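Local coordinates for protein beta-galactosidase (Geobacillus stearothermophilus, PDB 4OIF) that probably hydrolyses terminal non-reducing beta-D-galactose residues from beta-D-galactosides, as a zinc-containing homotrimeric member of glycosyl hydrolase family 42, at residues D71-F74 with D75-R79. Residues are numbered along the deposited sequence; the frame is centred on the assembly and turned at random.
Sequences DKVF and DDIYR
Asp-76 N gives its hydrogen to Lys-72 O at 2.9 Å, and the side chains of the same two residues close a salt bridge one helical turn apart. NZ of Lys-72 lies 3.0 Å from Asp-76 OD2 and is taken through the syn lone pair of that oxygen. CG anti to the backbone N (chi1 171°) sets Lys-72 CG 3.3 Å from Asp-76 OD2, and the bends at chi2 and chi4 bring NZ round to the same oxygen. In the conformer given, NH1 of Arg-79 lies 2.7 Å from Asp-76 OD1, which sits at the guanidinium edge and in its plane, though a second conformer makes this arm less certain. With it, an i/i+4 and i/i+3 salt-bridge network runs along one helix flank. With an alanine here instead of Asp-76, Lys-72 would probably lose its counter-charge and its ammonium end would be freer to turn. Regular alpha-helical bonding continues with Ile-77 N to Val-73 O, also 2.9 Å. On a neighbouring flank Val-73 and Ile-77 lie side by side, CG1 of Val-73 3.7 Å from CD1 of Ile-77. These turns belong to helix 68-79 of the TIM-barrel domain, away from the zinc site and the predicted catalytic residues. Phe-74 and Ile-77 rest on barrel strand 83-87, with Phe-74 also stacked on Tyr-144 at the end of helix 127-144; Asp-71 forms a salt bridge with Arg-143 and a hydrogen bond with the hydroxyl of Tyr-144, and Asp-76 and Arg-79 touch Leu-37 of helix 30-42.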
# COMPACT_ATOMS: atom_id res chain seq x y z
N ASP A 71 1.31 -41.76 23.88
CA ASP A 71 1.99 -42.78 24.68
C ASP A 71 2.92 -43.57 23.80
O ASP A 71 4.11 -43.79 24.11
CB ASP A 71 1.00 -43.75 25.32
CG ASP A 71 0.08 -43.09 26.32
OD1 ASP A 71 0.32 -41.95 26.76
OD2 ASP A 71 -0.90 -43.76 26.68
N LYS A 72 2.35 -44.00 22.67
CA LYS A 72 3.11 -44.82 21.75
C LYS A 72 4.25 -44.01 21.14
O LYS A 72 5.33 -44.55 20.93
CB LYS A 72 2.22 -45.41 20.66
CG LYS A 72 3.03 -46.10 19.56
CD LYS A 72 2.39 -47.39 19.07
CE LYS A 72 3.27 -48.04 18.00
NZ LYS A 72 3.47 -47.14 16.82
N VAL A 73 4.02 -42.72 20.88
CA VAL A 73 5.12 -41.88 20.40
C VAL A 73 6.28 -41.80 21.41
O VAL A 73 7.44 -41.96 21.03
CB VAL A 73 4.61 -40.45 20.06
CG1 VAL A 73 5.77 -39.44 19.99
CG2 VAL A 73 3.82 -40.47 18.75
N PHE A 74 5.97 -41.58 22.69
CA PHE A 74 7.00 -41.48 23.74
C PHE A 74 7.79 -42.76 23.83
O PHE A 74 9.04 -42.74 23.86
CB PHE A 74 6.39 -41.18 25.11
CG PHE A 74 6.36 -39.72 25.46
CD1 PHE A 74 5.34 -38.90 25.01
CD2 PHE A 74 7.35 -39.17 26.27
CE1 PHE A 74 5.30 -37.56 25.33
CE2 PHE A 74 7.32 -37.83 26.60
CZ PHE A 74 6.28 -37.02 26.13
N ASP A 75 7.06 -43.87 23.85
CA ASP A 75 7.72 -45.17 23.94
C ASP A 75 8.60 -45.42 22.72
O ASP A 75 9.74 -45.83 22.86
CB ASP A 75 6.70 -46.29 24.12
CG ASP A 75 6.16 -46.35 25.55
OD1 ASP A 75 6.73 -45.65 26.42
OD2 ASP A 75 5.18 -47.09 25.79
N ASP A 76 8.07 -45.16 21.53
CA ASP A 76 8.77 -45.42 20.27
C ASP A 76 10.04 -44.59 20.12
O ASP A 76 11.07 -45.08 19.66
CB ASP A 76 7.86 -45.14 19.07
CG ASP A 76 6.85 -46.23 18.85
OD1 ASP A 76 6.99 -47.29 19.47
OD2 ASP A 76 5.93 -46.04 18.03
N ILE A 77 9.95 -43.32 20.47
CA ILE A 77 11.10 -42.45 20.33
C ILE A 77 12.14 -42.90 21.34
O ILE A 77 13.33 -42.95 21.01
CB ILE A 77 10.72 -40.98 20.52
CG1 ILE A 77 10.02 -40.49 19.25
CG2 ILE A 77 11.95 -40.12 20.84
CD1 ILE A 77 9.37 -39.16 19.43
N TYR A 78 11.68 -43.25 22.54
CA TYR A 78 12.59 -43.76 23.56
C TYR A 78 13.32 -45.03 23.08
O TYR A 78 14.52 -45.20 23.27
CB TYR A 78 11.83 -44.02 24.87
CG TYR A 78 12.70 -44.38 26.06
CD1 TYR A 78 13.77 -43.57 26.44
CD2 TYR A 78 12.45 -45.52 26.82
CE1 TYR A 78 14.56 -43.90 27.53
CE2 TYR A 78 13.24 -45.85 27.91
CZ TYR A 78 14.29 -45.03 28.25
OH TYR A 78 15.09 -45.34 29.32
N ARG A 79 12.58 -45.91 22.41
CA ARG A 79 13.09 -47.20 21.95
C ARG A 79 14.30 -47.04 21.05
O ARG A 79 15.27 -47.78 21.17
CB ARG A 79 11.98 -47.97 21.23
CG ARG A 79 12.28 -49.43 20.99
CD ARG A 79 11.05 -50.16 20.41
NE ARG A 79 11.01 -50.10 18.95
CZ ARG A 79 10.06 -49.51 18.25
NH1 ARG A 79 9.04 -48.94 18.86
NH2 ARG A 79 10.12 -49.51 16.93